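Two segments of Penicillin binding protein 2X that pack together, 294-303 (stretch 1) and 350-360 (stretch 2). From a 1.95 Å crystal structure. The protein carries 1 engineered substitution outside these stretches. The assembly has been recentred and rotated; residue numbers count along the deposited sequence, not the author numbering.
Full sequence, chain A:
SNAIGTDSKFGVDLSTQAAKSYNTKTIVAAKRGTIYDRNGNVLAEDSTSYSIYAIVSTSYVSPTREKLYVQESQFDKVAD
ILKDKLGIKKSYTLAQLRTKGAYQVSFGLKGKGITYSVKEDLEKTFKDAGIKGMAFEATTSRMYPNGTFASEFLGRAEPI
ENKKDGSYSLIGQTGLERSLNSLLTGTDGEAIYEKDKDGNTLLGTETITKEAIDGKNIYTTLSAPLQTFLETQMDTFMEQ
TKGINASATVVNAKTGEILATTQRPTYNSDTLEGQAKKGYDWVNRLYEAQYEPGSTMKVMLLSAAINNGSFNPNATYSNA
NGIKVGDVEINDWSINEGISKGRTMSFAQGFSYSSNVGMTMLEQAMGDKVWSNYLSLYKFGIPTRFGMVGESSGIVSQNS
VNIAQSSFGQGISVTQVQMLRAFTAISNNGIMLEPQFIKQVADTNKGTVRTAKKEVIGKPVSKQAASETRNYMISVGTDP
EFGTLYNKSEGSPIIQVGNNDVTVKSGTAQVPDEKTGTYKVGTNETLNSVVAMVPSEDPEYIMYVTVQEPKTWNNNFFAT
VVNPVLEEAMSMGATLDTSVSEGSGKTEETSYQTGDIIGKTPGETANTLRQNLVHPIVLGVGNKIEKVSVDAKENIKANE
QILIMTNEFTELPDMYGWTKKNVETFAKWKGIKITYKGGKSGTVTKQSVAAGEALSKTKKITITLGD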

# COMPACT_ATOMS: atom_id res chain seq x y z
N GLY A 294 -6.42 19.81 -2.23
CA GLY A 294 -6.82 20.97 -1.45
C GLY A 294 -5.70 21.45 -0.53
O GLY A 294 -4.51 21.14 -0.73
N SER A 295 -6.10 22.14 0.53
CA SER A 295 -5.19 22.89 1.41
C SER A 295 -4.05 22.22 2.18
O SER A 295 -3.22 22.93 2.72
N THR A 296 -3.99 20.89 2.21
CA THR A 296 -2.85 20.22 2.83
C THR A 296 -1.63 20.49 1.96
O THR A 296 -0.50 20.42 2.44
N MET A 297 -1.88 20.83 0.69
CA MET A 297 -0.79 21.15 -0.23
C MET A 297 -0.06 22.44 0.21
O MET A 297 1.08 22.64 -0.15
N LYS A 298 -0.72 23.28 1.00
CA LYS A 298 -0.10 24.50 1.54
C LYS A 298 1.10 24.18 2.44
O LYS A 298 1.91 25.06 2.70
N VAL A 299 1.20 22.94 2.92
CA VAL A 299 2.35 22.52 3.73
C VAL A 299 3.56 22.55 2.80
O VAL A 299 4.59 23.13 3.16
N MET A 300 3.43 21.95 1.62
CA MET A 300 4.51 21.95 0.64
C MET A 300 4.83 23.38 0.21
O MET A 300 6.00 23.76 0.13
N LEU A 301 3.78 24.17 -0.05
CA LEU A 301 3.94 25.57 -0.47
C LEU A 301 4.73 26.38 0.52
O LEU A 301 5.68 27.05 0.16
N LEU A 302 4.30 26.34 1.78
CA LEU A 302 4.96 27.05 2.85
C LEU A 302 6.41 26.63 3.00
O LEU A 302 7.28 27.49 3.18
N SER A 303 6.68 25.32 2.91
CA SER A 303 8.07 24.83 3.05
C SER A 303 8.95 25.39 1.94
O SER A 303 10.12 25.70 2.17
N GLY A 350 -2.37 33.86 7.98
CA GLY A 350 -3.06 33.39 6.78
C GLY A 350 -2.84 31.89 6.57
O GLY A 350 -3.73 31.19 6.05
N PHE A 351 -1.67 31.40 6.96
CA PHE A 351 -1.40 29.96 6.87
C PHE A 351 -2.28 29.24 7.87
O PHE A 351 -2.93 28.25 7.54
N SER A 352 -2.35 29.78 9.09
CA SER A 352 -3.18 29.18 10.13
C SER A 352 -4.65 29.18 9.73
O SER A 352 -5.37 28.21 9.97
N TYR A 353 -5.05 30.26 9.07
CA TYR A 353 -6.40 30.51 8.61
C TYR A 353 -6.75 29.80 7.31
O TYR A 353 -7.90 29.80 6.89
N SER A 354 -5.75 29.18 6.69
CA SER A 354 -5.89 28.51 5.40
C SER A 354 -6.40 29.51 4.34
O SER A 354 -7.33 29.24 3.60
N SER A 355 -5.73 30.66 4.27
CA SER A 355 -6.04 31.69 3.29
C SER A 355 -5.46 31.36 1.91
O SER A 355 -4.24 31.36 1.75
N ASN A 356 -6.33 31.08 0.94
CA ASN A 356 -5.90 30.84 -0.45
C ASN A 356 -5.18 32.05 -1.04
O ASN A 356 -4.24 31.91 -1.82
N VAL A 357 -5.65 33.25 -0.68
CA VAL A 357 -5.06 34.50 -1.16
C VAL A 357 -3.62 34.65 -0.67
O VAL A 357 -2.71 34.94 -1.46
N GLY A 358 -3.42 34.44 0.63
CA GLY A 358 -2.10 34.54 1.23
C GLY A 358 -1.14 33.55 0.61
O GLY A 358 0.02 33.88 0.33
N MET A 359 -1.61 32.34 0.36
CA MET A 359 -0.75 31.31 -0.23
C MET A 359 -0.47 31.63 -1.70
O MET A 359 0.66 31.51 -2.16
N THR A 360 -1.48 32.07 -2.43
CA THR A 360 -1.28 32.46 -3.82
C THR A 360 -0.24 33.60 -3.90
O THR A 360 0.61 33.59 -4.77

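Lys298 is the polar centre of this contact. Its CA-to-CB bond points toward stretch 2, and the chain runs out nearly extended, chi1 m and the rest t. This reach brings NZ to the turn between the two helical segments. There Lys298 NZ donates to Ser354 OG at 2.9 Å and to Asn356 OD1 at 3.0 Å. Lys298 NZ also donates to Ser295 OG, 3.0 Å away within its own stretch. Ser354 O lies 2.8 Å from Lys298 NZ. Ser354 (chi1 t) has positive phi and sits in a Schellman motif. Asn356 is m; its CA-to-CB bond points sideways, but its end comes nearer.

Ser295 (m) points toward stretch 2. Ser295 OG is 3.3 Å from Ser354 OG. One water links the pair, 2.8 Å from Ser354 OG and, by a weak bond, 3.2 Å from Ser295 OG.

Apolar packing continues from this cluster back along the lysine chain. The aliphatic part of Lys298 lies against Met359 (m, m, p), with Lys298 CD 3.5 Å from Met359 CG. Leu301 (t, p) points toward stretch 2 and places CD2 3.3 Å from Met359 CB. Phe351 (t) starts sideways, but its ring comes nearer. Leu302 (t, p) sets CD2 over one face of the Phe351 ring, 3.4 Å from its centroid, a CH-pi contact. At the ring edge, Lys298 O is 3.5 Å from Phe351 CE1.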

# COMPACT_ATOMS: atom_id res chain seq x y z
CB SER A 295 -6.00 23.81 2.33
OG SER A 295 -6.45 24.87 1.55
CB THR A 296 -3.06 18.70 2.96
OG1 THR A 296 -3.42 18.17 1.68
CG2 THR A 296 -4.15 18.40 3.97
CB MET A 297 -1.27 21.25 -1.69
CG MET A 297 -0.18 21.51 -2.71
SD MET A 297 1.07 20.20 -2.88
CE MET A 297 0.12 18.92 -3.67
CB LYS A 298 -1.11 25.34 2.34
CG LYS A 298 -2.28 25.84 1.51
CD LYS A 298 -3.29 26.64 2.31
CE LYS A 298 -4.32 27.26 1.36
NZ LYS A 298 -5.57 27.68 2.00
CB VAL A 299 2.14 21.10 4.33
CG1 VAL A 299 3.39 20.59 5.03
CG2 VAL A 299 0.99 21.09 5.32
CB MET A 300 4.16 21.13 -0.60
CG MET A 300 4.21 19.61 -0.49
SD MET A 300 3.12 18.79 0.69
CE MET A 300 4.17 18.73 2.11
CB LEU A 301 2.60 26.27 -0.65
CG LEU A 301 2.79 27.76 -1.03
CD1 LEU A 301 3.20 27.88 -2.49
CD2 LEU A 301 1.56 28.55 -0.78
CB LEU A 302 4.23 26.83 4.18
CG LEU A 302 4.83 27.53 5.40
CD1 LEU A 302 4.83 29.04 5.22
CD2 LEU A 302 4.05 27.16 6.65
CB SER A 303 8.16 23.30 3.05
OG SER A 303 7.87 22.74 1.78
CB PHE A 351 0.07 29.62 7.12
CG PHE A 351 0.38 28.14 7.09
CD1 PHE A 351 0.46 27.45 5.88
CD2 PHE A 351 0.59 27.43 8.26
CE1 PHE A 351 0.74 26.08 5.85
CE2 PHE A 351 0.87 26.07 8.23
CZ PHE A 351 0.94 25.40 7.03
CB SER A 352 -2.99 29.91 11.47
OG SER A 352 -1.68 29.70 11.97
CB TYR A 353 -6.53 32.04 8.42
CG TYR A 353 -7.90 32.60 8.19
CD1 TYR A 353 -8.79 32.75 9.25
CD2 TYR A 353 -8.31 33.06 6.92
CE1 TYR A 353 -10.05 33.29 9.07
CE2 TYR A 353 -9.57 33.61 6.73
CZ TYR A 353 -10.43 33.72 7.81
OH TYR A 353 -11.69 34.27 7.66
CB SER A 354 -6.79 27.29 5.51
OG SER A 354 -6.51 26.39 4.43
CB SER A 355 -5.49 33.04 3.75
OG SER A 355 -5.63 34.04 2.75
CB ASN A 356 -7.09 30.52 -1.35
CG ASN A 356 -7.67 29.16 -1.13
OD1 ASN A 356 -7.10 28.30 -0.45
ND2 ASN A 356 -8.81 28.92 -1.74
CB VAL A 357 -5.90 35.72 -0.72
CG1 VAL A 357 -5.20 37.02 -1.05
CG2 VAL A 357 -7.29 35.68 -1.35
CB MET A 359 -1.35 29.92 -0.03
CG MET A 359 -1.46 29.46 1.42
SD MET A 359 -0.06 29.77 2.52
CE MET A 359 -0.40 31.38 3.20
CB THR A 360 -2.60 32.87 -4.46
OG1 THR A 360 -3.50 31.76 -4.40
CG2 THR A 360 -2.38 33.29 -5.92
O HOH W 1 -8.84 24.97 3.63